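Local coordinates for protein endoglucanase E-5 (Thermobifida fusca, PDB 2CKS) that cuts internal beta-1,4-glucosidic bonds of cellulose, lichenin and cereal beta-glucans with this catalytic domain, a glycoside hydrolase family 5 TIM barrel, at residues Phe205-Leu215 and Asp244-Met255. Sequence-based numbering, arbitrary orientation.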
loop_
_atom_site.group_PDB
_atom_site.type_symbol
_atom_site.label_atom_id
_atom_site.label_comp_id
_atom_site.label_asym_id
_atom_site.label_seq_id
_atom_site.Cartn_x
_atom_site.Cartn_y
_atom_site.Cartn_z
ATOM N N PHE A 205 0.476 -8.038 6.806
ATOM C CA PHE A 205 0.623 -8.759 8.062
ATOM C C PHE A 205 0.375 -7.829 9.244
ATOM O O PHE A 205 0.562 -6.623 9.147
ATOM C CB PHE A 205 2.012 -9.395 8.173
ATOM C CG PHE A 205 3.137 -8.398 8.324
ATOM C CD1 PHE A 205 3.513 -7.929 9.584
ATOM C CD2 PHE A 205 3.832 -7.933 7.213
ATOM C CE1 PHE A 205 4.544 -7.000 9.730
ATOM C CE2 PHE A 205 4.873 -7.004 7.354
ATOM C CZ PHE A 205 5.225 -6.535 8.610
ATOM N N TYR A 206 0.010 -8.427 10.369
ATOM C CA TYR A 206 -0.209 -7.732 11.623
ATOM C C TYR A 206 0.581 -8.529 12.660
ATOM O O TYR A 206 0.223 -9.662 12.970
ATOM C CB TYR A 206 -1.711 -7.647 11.922
ATOM C CG TYR A 206 -2.365 -6.621 11.033
ATOM C CD1 TYR A 206 -2.483 -5.303 11.444
ATOM C CD2 TYR A 206 -2.788 -6.946 9.748
ATOM C CE1 TYR A 206 -3.047 -4.340 10.621
ATOM C CE2 TYR A 206 -3.342 -5.985 8.907
ATOM C CZ TYR A 206 -3.469 -4.680 9.355
ATOM O OH TYR A 206 -4.030 -3.708 8.553
ATOM N N ALA A 207 1.663 -7.935 13.161
ATOM C CA ALA A 207 2.712 -8.676 13.869
ATOM C C ALA A 207 2.267 -9.391 15.140
ATOM O O ALA A 207 2.837 -10.423 15.484
ATOM C CB ALA A 207 3.896 -7.763 14.167
ATOM N N ALA A 208 1.275 -8.865 15.847
ATOM C CA ALA A 208 0.848 -9.509 17.093
ATOM C C ALA A 208 0.103 -10.818 16.816
ATOM O O ALA A 208 0.121 -11.735 17.644
ATOM C CB ALA A 208 0.012 -8.568 17.933
ATOM N N SER A 209 -0.514 -10.908 15.641
ATOM C CA SER A 209 -1.280 -12.083 15.214
ATOM C C SER A 209 -0.538 -13.006 14.246
ATOM O O SER A 209 -0.819 -14.208 14.199
ATOM C CB SER A 209 -2.556 -11.632 14.519
ATOM O OG SER A 209 -3.403 -10.959 15.420
ATOM N N HIS A 210 0.388 -12.448 13.469
ATOM C CA HIS A 210 0.982 -13.154 12.337
ATOM C C HIS A 210 2.451 -13.387 12.634
ATOM O O HIS A 210 3.269 -12.462 12.583
ATOM C CB HIS A 210 0.815 -12.346 11.053
ATOM C CG HIS A 210 -0.609 -12.160 10.630
ATOM N ND1 HIS A 210 -1.588 -13.107 10.837
ATOM C CD2 HIS A 210 -1.221 -11.122 10.017
ATOM C CE1 HIS A 210 -2.739 -12.662 10.359
ATOM N NE2 HIS A 210 -2.541 -11.457 9.857
ATOM N N ARG A 211 2.769 -14.638 12.947
ATOM C CA ARG A 211 4.045 -15.018 13.537
ATOM C C ARG A 211 4.961 -15.643 12.476
ATOM O O ARG A 211 4.995 -15.189 11.337
ATOM C CB ARG A 211 3.813 -15.989 14.710
ATOM C CG ARG A 211 2.548 -15.763 15.532
ATOM C CD ARG A 211 2.573 -14.527 16.395
ATOM N NE ARG A 211 3.748 -14.476 17.261
ATOM C CZ ARG A 211 4.152 -13.383 17.910
ATOM N NH1 ARG A 211 3.467 -12.239 17.807
ATOM N NH2 ARG A 211 5.248 -13.431 18.662
ATOM N N ASP A 212 5.692 -16.697 12.835
ATOM C CA ASP A 212 6.761 -17.209 11.987
ATOM C C ASP A 212 6.302 -17.753 10.635
ATOM O O ASP A 212 7.051 -17.671 9.664
ATOM C CB ASP A 212 7.569 -18.278 12.740
ATOM C CG ASP A 212 8.418 -17.688 13.851
ATOM O OD1 ASP A 212 7.950 -16.751 14.532
ATOM O OD2 ASP A 212 9.562 -18.103 14.132
ATOM N N ASN A 213 5.100 -18.317 10.561
ATOM C CA ASN A 213 4.596 -18.821 9.282
ATOM C C ASN A 213 4.330 -17.706 8.264
ATOM O O ASN A 213 4.473 -17.922 7.066
ATOM C CB ASN A 213 3.391 -19.774 9.440
ATOM C CG ASN A 213 2.139 -19.098 10.000
ATOM O OD1 ASN A 213 1.023 -19.431 9.598
ATOM N ND2 ASN A 213 2.313 -18.194 10.957
ATOM N N TYR A 214 3.968 -16.520 8.741
ATOM C CA TYR A 214 3.794 -15.365 7.861
ATOM C C TYR A 214 5.150 -14.765 7.475
ATOM O O TYR A 214 5.373 -14.427 6.312
ATOM C CB TYR A 214 2.890 -14.319 8.529
ATOM C CG TYR A 214 1.431 -14.694 8.513
ATOM C CD1 TYR A 214 0.539 -14.090 7.634
ATOM C CD2 TYR A 214 0.940 -15.651 9.384
ATOM C CE1 TYR A 214 -0.816 -14.447 7.626
ATOM C CE2 TYR A 214 -0.403 -16.005 9.390
ATOM C CZ TYR A 214 -1.271 -15.405 8.507
ATOM O OH TYR A 214 -2.600 -15.770 8.520
ATOM N N LEU A 215 6.051 -14.643 8.445
ATOM C CA LEU A 215 7.405 -14.151 8.194
ATOM C C LEU A 215 8.133 -15.054 7.191
ATOM O O LEU A 215 8.765 -14.573 6.259
ATOM C CB LEU A 215 8.186 -14.046 9.515
ATOM C CG LEU A 215 9.593 -13.455 9.469
ATOM C CD1 LEU A 215 9.529 -11.970 9.206
ATOM C CD2 LEU A 215 10.327 -13.730 10.778
ATOM N N ASP A 244 3.122 -5.874 19.298
ATOM C CA ASP A 244 4.260 -6.762 19.448
ATOM C C ASP A 244 5.407 -6.222 18.626
ATOM O O ASP A 244 5.600 -6.622 17.484
ATOM C CB ASP A 244 3.911 -8.182 19.025
ATOM C CG ASP A 244 4.985 -9.185 19.423
ATOM O OD1 ASP A 244 6.146 -8.788 19.637
ATOM O OD2 ASP A 244 4.747 -10.395 19.549
ATOM N N PHE A 245 6.166 -5.298 19.206
ATOM C CA PHE A 245 7.246 -4.653 18.483
ATOM C C PHE A 245 8.424 -5.596 18.265
ATOM O O PHE A 245 9.189 -5.409 17.333
ATOM C CB PHE A 245 7.690 -3.363 19.183
ATOM C CG PHE A 245 6.638 -2.283 19.203
ATOM C CD1 PHE A 245 6.238 -1.700 20.396
ATOM C CD2 PHE A 245 6.060 -1.837 18.023
ATOM C CE1 PHE A 245 5.274 -0.706 20.413
ATOM C CE2 PHE A 245 5.104 -0.841 18.033
ATOM C CZ PHE A 245 4.713 -0.271 19.229
ATOM N N GLN A 246 8.581 -6.597 19.128
ATOM C CA GLN A 246 9.647 -7.566 18.939
ATOM C C GLN A 246 9.428 -8.335 17.639
ATOM O O GLN A 246 10.335 -8.460 16.832
ATOM C CB GLN A 246 9.739 -8.524 20.134
ATOM C CG GLN A 246 10.959 -9.427 20.109
ATOM C CD GLN A 246 12.284 -8.662 20.173
ATOM O OE1 GLN A 246 12.325 -7.490 20.556
ATOM N NE2 GLN A 246 13.362 -9.330 19.800
ATOM N N MET A 247 8.215 -8.826 17.425
ATOM C CA MET A 247 7.899 -9.548 16.200
ATOM C C MET A 247 7.968 -8.599 15.009
ATOM O O MET A 247 8.510 -8.936 13.955
ATOM C CB MET A 247 6.509 -10.180 16.282
ATOM C CG MET A 247 6.169 -11.052 15.088
ATOM S SD MET A 247 7.098 -12.605 15.083
ATOM C CE MET A 247 7.469 -12.720 13.380
ATOM N N ALA A 248 7.418 -7.401 15.184
ATOM C CA ALA A 248 7.400 -6.409 14.120
ATOM C C ALA A 248 8.815 -6.074 13.663
ATOM O O ALA A 248 9.059 -5.928 12.472
ATOM C CB ALA A 248 6.683 -5.153 14.582
ATOM N N ASP A 249 9.747 -5.976 14.607
ATOM C CA ASP A 249 11.142 -5.674 14.283
ATOM C C ASP A 249 11.779 -6.800 13.447
ATOM O O ASP A 249 12.658 -6.542 12.632
ATOM C CB ASP A 249 11.967 -5.465 15.565
ATOM C CG ASP A 249 11.732 -4.114 16.224
ATOM O OD1 ASP A 249 11.143 -3.205 15.595
ATOM O OD2 ASP A 249 12.114 -3.868 17.392
ATOM N N ARG A 250 11.349 -8.044 13.651
ATOM C CA ARG A 250 11.819 -9.145 12.816
ATOM C C ARG A 250 11.384 -8.952 11.369
ATOM O O ARG A 250 12.172 -9.157 10.458
ATOM C CB ARG A 250 11.335 -10.496 13.347
ATOM C CG ARG A 250 11.879 -10.827 14.725
ATOM C CD ARG A 250 11.286 -12.066 15.333
ATOM N NE ARG A 250 11.578 -13.249 14.527
ATOM C CZ ARG A 250 10.995 -14.429 14.687
ATOM N NH1 ARG A 250 10.078 -14.617 15.636
ATOM N NH2 ARG A 250 11.335 -15.434 13.896
ATOM N N TYR A 251 10.137 -8.541 11.168
ATOM C CA TYR A 251 9.650 -8.212 9.831
ATOM C C TYR A 251 10.428 -7.031 9.239
ATOM O O TYR A 251 10.805 -7.049 8.069
ATOM C CB TYR A 251 8.165 -7.856 9.873
ATOM C CG TYR A 251 7.206 -9.017 9.959
ATOM C CD1 TYR A 251 6.816 -9.710 8.816
ATOM C CD2 TYR A 251 6.649 -9.393 11.173
ATOM C CE1 TYR A 251 5.905 -10.744 8.878
ATOM C CE2 TYR A 251 5.737 -10.438 11.247
ATOM C CZ TYR A 251 5.378 -11.115 10.095
ATOM O OH TYR A 251 4.467 -12.141 10.163
ATOM N N ILE A 252 10.665 -6.000 10.045
ATOM C CA ILE A 252 11.382 -4.816 9.576
ATOM C C ILE A 252 12.792 -5.174 9.141
ATOM O O ILE A 252 13.264 -4.700 8.116
ATOM C CB ILE A 252 11.410 -3.714 10.663
ATOM C CG1 ILE A 252 10.012 -3.113 10.825
ATOM C CG2 ILE A 252 12.444 -2.634 10.338
ATOM C CD1 ILE A 252 9.631 -2.123 9.745
ATOM N N ASP A 253 13.458 -6.022 9.913
ATOM C CA ASP A 253 14.823 -6.419 9.582
ATOM C C ASP A 253 14.857 -7.267 8.310
ATOM O O ASP A 253 15.755 -7.103 7.495
ATOM C CB ASP A 253 15.478 -7.143 10.755
ATOM C CG ASP A 253 15.731 -6.215 11.933
ATOM O OD1 ASP A 253 15.972 -6.724 13.041
ATOM O OD2 ASP A 253 15.698 -4.964 11.848
ATOM N N LEU A 254 13.869 -8.140 8.138
ATOM C CA LEU A 254 13.786 -8.962 6.938
ATOM C C LEU A 254 13.539 -8.077 5.721
ATOM O O LEU A 254 14.203 -8.216 4.697
ATOM C CB LEU A 254 12.679 -10.004 7.063
ATOM C CG LEU A 254 12.602 -11.063 5.955
ATOM C CD1 LEU A 254 11.636 -10.651 4.849
ATOM C CD2 LEU A 254 13.987 -11.400 5.375
ATOM N N MET A 255 12.608 -7.143 5.846
ATOM C CA MET A 255 12.284 -6.268 4.734
ATOM C C MET A 255 13.480 -5.387 4.351
ATOM O O MET A 255 13.717 -5.161 3.180
ATOM C CB MET A 255 11.024 -5.453 5.035
ATOM C CG MET A 255 9.777 -6.314 5.121
ATOM S SD MET A 255 8.245 -5.373 5.242
ATOM C CE MET A 255 8.353 -4.674 6.875
HETATM O O HOH W 1 7.347 -11.460 20.010
#
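Tyr-251 reaches from its helix between Phe-205 and Leu-215, which cover opposite faces of its ring. Phe-205 makes a face-to-face stack with it, the planes 8° apart and the centroids separated by 3.7 Å, slid so that CE1 of Phe-205 lies 3.3 Å from CG of Tyr-251. On the other face CD1 of Leu-215 makes a CH-pi contact, 3.9 Å from the ring centroid; with CG anti to the backbone N (chi1 -176°), this branched, apolar side chain fits as a knob among Met-247, Arg-250, Tyr-251 and Leu-254. A tyrosine suits this slot because its flat ring fills it while OH donates to O of His-210 at 2.7 Å, from above the carbonyl plane. A leucine here, lacking ring and hydroxyl, would probably leave Phe-205 without its stacking partner and O of His-210 without its donor. Ala-207, small enough for close approach, brings its CB to 3.8 Å from CB of Ala-248.

The solvent side relies on charged groups. Arg-211 offers two N-H groups to one oxygen, NH1 and NH2 both gripping OD2 of Asp-244, NH1 at 2.8 Å, while the sulfur of Met-247 lies over the guanidinium face. The short carboxylate of Asp-244 can also N-cap its helix, OD1 accepting from N of Met-247, and a water molecule bridges OD1 of Asp-244 and NH2 of Arg-211. The contact is looser toward exposed Asp-212 and Arg-250, where NH2 of Arg-250 meets OD2 of Asp-212 at 3.2 Å and NH1 bonds OD1 only weakly, the planar groups 72° apart.

The contact packs the strand-to-helix connection between 199-206 and 212-224 against helix 245-258, which follows the next barrel strand, 227-233. Phe-205 also meets Phe-232 of that strand, Met-255 touches Trp-262 of strand 262-265, and Ala-248 packs on Trp-299 of helix 295-304.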